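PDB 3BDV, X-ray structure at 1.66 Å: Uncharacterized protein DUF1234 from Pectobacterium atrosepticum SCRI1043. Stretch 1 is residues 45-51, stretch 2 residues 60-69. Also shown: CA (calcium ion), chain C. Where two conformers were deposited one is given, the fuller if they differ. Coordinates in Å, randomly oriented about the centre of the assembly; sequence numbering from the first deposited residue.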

# COMPACT_ATOMS: atom_id res chain seq x y z
N TRP A 45 -6.25 -3.20 12.29
CA TRP A 45 -5.27 -2.65 11.35
C TRP A 45 -4.97 -1.21 11.68
O TRP A 45 -5.82 -0.52 12.19
N GLN A 46 -3.75 -0.78 11.40
CA GLN A 46 -3.32 0.57 11.73
C GLN A 46 -3.37 1.47 10.51
O GLN A 46 -3.49 1.00 9.39
N ARG A 47 -3.30 2.77 10.74
CA ARG A 47 -3.43 3.76 9.69
C ARG A 47 -2.71 5.03 10.06
O ARG A 47 -2.76 5.48 11.23
N ILE A 48 -2.00 5.62 9.11
CA ILE A 48 -1.19 6.80 9.45
C ILE A 48 -2.14 7.97 9.56
O ILE A 48 -3.18 7.99 8.91
N ARG A 49 -1.76 8.94 10.37
CA ARG A 49 -2.48 10.19 10.52
C ARG A 49 -1.53 11.38 10.34
O ARG A 49 -0.38 11.31 10.71
N GLN A 50 -2.06 12.50 9.87
CA GLN A 50 -1.31 13.76 9.94
C GLN A 50 -2.23 14.96 9.90
O GLN A 50 -3.43 14.84 9.59
N ARG A 51 -1.65 16.13 10.18
CA ARG A 51 -2.39 17.36 10.29
C ARG A 51 -2.83 17.88 8.94
O ARG A 51 -3.91 18.44 8.82
N ARG A 60 6.78 14.78 5.08
CA ARG A 60 5.69 14.65 6.05
C ARG A 60 5.09 13.27 6.07
O ARG A 60 4.79 12.74 7.12
N TRP A 61 4.88 12.69 4.90
CA TRP A 61 4.39 11.31 4.82
C TRP A 61 5.38 10.36 5.48
O TRP A 61 4.97 9.48 6.22
N VAL A 62 6.67 10.54 5.23
CA VAL A 62 7.72 9.70 5.79
C VAL A 62 7.75 9.81 7.33
O VAL A 62 7.86 8.82 8.06
N LEU A 63 7.66 11.03 7.81
CA LEU A 63 7.59 11.27 9.24
C LEU A 63 6.33 10.58 9.82
O LEU A 63 6.41 9.93 10.87
N ALA A 64 5.18 10.64 9.14
CA ALA A 64 3.98 9.95 9.62
C ALA A 64 4.11 8.43 9.67
O ALA A 64 3.63 7.79 10.62
N ILE A 65 4.76 7.84 8.66
CA ILE A 65 4.95 6.41 8.64
C ILE A 65 5.93 6.01 9.76
O ILE A 65 5.68 5.06 10.49
N ARG A 66 7.04 6.72 9.86
CA ARG A 66 8.02 6.52 10.96
C ARG A 66 7.31 6.56 12.34
O ARG A 66 7.49 5.66 13.16
N ARG A 67 6.50 7.60 12.59
CA ARG A 67 5.76 7.69 13.86
C ARG A 67 5.01 6.41 14.09
O ARG A 67 5.09 5.81 15.16
N GLU A 68 4.30 5.99 13.06
CA GLU A 68 3.48 4.82 13.13
C GLU A 68 4.27 3.57 13.47
O GLU A 68 3.82 2.72 14.25
N LEU A 69 5.45 3.44 12.86
CA LEU A 69 6.28 2.23 13.04
C LEU A 69 6.90 2.16 14.42
O LEU A 69 7.09 1.08 14.97

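The extended segment 45-51 lies along one side of the helix 60-69, and the two approach most closely in register at Ile 48 and Ala 64, whose CA atoms are 6.1 Å apart. At this spacing the small Ala 64 side chain, which points toward the first stretch, leaves a shallow hollow on the helix. Ile 48, also pointing inward, fills it. With chi1 at 62° (p) and chi2 at 152° (t), its two branches diverge over the helix surface: CD1 lies 4.0 Å from Ala 64 CB and 4.2 Å from Trp 61 CD1, meeting the indole obliquely, while CG2 sits 4.1 Å from Ile 65 CG1 and 4.1 Å from Glu 68 CB. Ile 65 directs its CA-to-CB bond away, so it contributes only a flank to this pocket.

Gln 50 forms the second bump. Its CA-to-CB bond points toward the helix, and chi1 of 50° (p) with chi2 of -174° (t) extends the chain to the Trp 61 ring, placing NE2 over one face, 3.4 Å from CE2. Trp 61 starts out sideways, but with chi1 between wells at -101° its end comes nearer, so the indole borders both inserted side chains. The other end of the Gln 50 amide is tied to the helix by water 4, which donates to Gln 50 OE1 (3.2 Å) and to Arg 60 O (2.7 Å) and accepts from Arg 67 NH2 (3.3 Å).

The single direct hydrogen bond between the stretches runs from Arg 67 NH2 to Arg 49 O, at 2.9 Å with an N-H...O angle of 141°. The acceptor lies at the guanidinium edge, near its plane, as does Gln 50 CB, 3.9 Å from Arg 67 NH2. Water 3 supports this corner, accepting from Arg 67 NE (3.2 Å) and donating weakly to Arg 49 O (3.3 Å).

Toward Gln 46, calcium joins the stretches. Glu 68, in chi1 t and chi2 p, chelates the calcium through OE1 (2.5 Å) and OE2 (2.6 Å), and Arg 47 O binds the same calcium at 2.4 Å; waters 1, 5 and 6 also bind the ion. The shared metal accounts for two acceptors, Arg 47 O and Glu 68 OE1, lying 3.3 Å apart without a hydrogen bond. The CA-to-CB bond of Arg 47 points away from the helix. Gln 46 packs CB 3.4 Å from Glu 68 OE2, and its OE1 accepts from water 1 (2.5 Å). Water 2 donates to Ala 64 O (2.7 Å) and Glu 68 OE1 (3.1 Å) and accepts a weak hydrogen bond from Arg 49 N (3.5 Å), bridging the stretches beside Ile 48.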

# COMPACT_ATOMS: atom_id res chain seq x y z
CB TRP A 45 -5.74 -2.75 9.93
CG TRP A 45 -5.81 -4.18 9.43
CD1 TRP A 45 -5.70 -5.33 10.17
CD2 TRP A 45 -6.05 -4.60 8.08
NE1 TRP A 45 -5.84 -6.44 9.35
CE2 TRP A 45 -6.07 -6.02 8.08
CE3 TRP A 45 -6.24 -3.92 6.89
CZ2 TRP A 45 -6.27 -6.76 6.92
CZ3 TRP A 45 -6.42 -4.66 5.73
CH2 TRP A 45 -6.46 -6.07 5.76
CB GLN A 46 -1.92 0.54 12.30
CG GLN A 46 -1.77 -0.18 13.66
CD GLN A 46 -2.75 0.34 14.71
OE1 GLN A 46 -2.68 1.49 15.13
NE2 GLN A 46 -3.68 -0.52 15.12
CB ARG A 47 -4.92 4.01 9.42
CG ARG A 47 -5.20 5.03 8.36
CD ARG A 47 -6.65 5.03 8.03
NE ARG A 47 -6.98 6.17 7.19
CZ ARG A 47 -8.02 6.22 6.37
NH1 ARG A 47 -8.89 5.24 6.31
NH2 ARG A 47 -8.21 7.30 5.64
CB ILE A 48 -0.03 7.11 8.43
CG1 ILE A 48 -0.58 7.41 7.04
CG2 ILE A 48 1.03 5.97 8.38
CD1 ILE A 48 0.34 8.34 6.25
CB ARG A 49 -3.06 10.27 11.93
CG ARG A 49 -3.83 9.08 12.35
CD ARG A 49 -5.09 8.85 11.55
NE ARG A 49 -5.70 7.60 11.98
CZ ARG A 49 -6.71 7.00 11.35
NH1 ARG A 49 -7.29 7.55 10.32
NH2 ARG A 49 -7.17 5.86 11.80
CB GLN A 50 -0.24 13.85 8.83
CG GLN A 50 -0.76 13.54 7.47
CD GLN A 50 0.32 13.48 6.37
OE1 GLN A 50 1.41 14.01 6.51
NE2 GLN A 50 -0.03 12.88 5.25
CB ARG A 51 -1.55 18.43 11.01
CG ARG A 51 -1.26 18.09 12.46
CD ARG A 51 -0.68 19.29 13.24
NE ARG A 51 -1.68 20.34 13.48
CZ ARG A 51 -1.56 21.62 13.12
NH1 ARG A 51 -0.49 22.07 12.48
NH2 ARG A 51 -2.53 22.47 13.40
CB ARG A 60 4.60 15.69 5.78
CG ARG A 60 5.03 17.05 6.31
CD ARG A 60 3.87 17.99 6.48
NE ARG A 60 3.33 18.42 5.21
CZ ARG A 60 3.30 19.68 4.78
NH1 ARG A 60 3.78 20.67 5.50
NH2 ARG A 60 2.77 19.95 3.59
CB TRP A 61 4.18 10.88 3.37
CG TRP A 61 2.76 10.90 2.90
CD1 TRP A 61 1.94 9.83 2.68
CD2 TRP A 61 1.98 12.06 2.59
NE1 TRP A 61 0.71 10.25 2.26
CE2 TRP A 61 0.72 11.62 2.16
CE3 TRP A 61 2.25 13.43 2.59
CZ2 TRP A 61 -0.31 12.51 1.77
CZ3 TRP A 61 1.25 14.31 2.22
CH2 TRP A 61 -0.02 13.85 1.80
CB VAL A 62 9.10 10.10 5.25
CG1 VAL A 62 10.24 9.54 6.17
CG2 VAL A 62 9.26 9.71 3.77
CB LEU A 63 7.62 12.79 9.44
CG LEU A 63 7.85 13.42 10.80
CD1 LEU A 63 8.82 12.60 11.62
CD2 LEU A 63 8.37 14.80 10.56
CB ALA A 64 2.74 10.34 8.80
CB ILE A 65 5.50 5.89 7.26
CG1 ILE A 65 4.48 6.12 6.13
CG2 ILE A 65 5.85 4.37 7.37
CD1 ILE A 65 5.12 5.99 4.69
CB ARG A 66 9.13 7.57 10.93
CG ARG A 66 10.29 7.33 9.95
CD ARG A 66 11.64 7.81 10.51
NE ARG A 66 12.18 9.01 9.87
CZ ARG A 66 12.75 9.06 8.65
NH1 ARG A 66 12.83 7.97 7.88
NH2 ARG A 66 13.23 10.21 8.18
CB ARG A 67 4.72 8.82 13.87
CG ARG A 67 5.32 10.20 13.90
CD ARG A 67 4.29 11.27 14.28
NE ARG A 67 3.21 11.48 13.28
CZ ARG A 67 3.28 12.29 12.23
NH1 ARG A 67 4.39 12.96 11.94
NH2 ARG A 67 2.22 12.43 11.43
CB GLU A 68 2.79 4.64 11.79
CG GLU A 68 1.62 3.72 11.83
CD GLU A 68 0.40 4.33 12.45
OE1 GLU A 68 0.27 5.57 12.54
OE2 GLU A 68 -0.43 3.57 12.93
CB LEU A 69 7.39 2.16 11.98
CG LEU A 69 6.88 1.93 10.54
CD1 LEU A 69 8.07 1.87 9.61
CD2 LEU A 69 6.04 0.69 10.39
CA CA C . -2.04 5.45 13.56
O HOH W 1 -3.25 3.41 13.62
O HOH W 2 1.33 8.37 11.85
O HOH W 3 0.43 9.97 13.67
O HOH W 4 3.47 14.22 8.98
O HOH W 5 -1.51 7.47 14.44
O HOH W 6 -1.11 4.82 15.72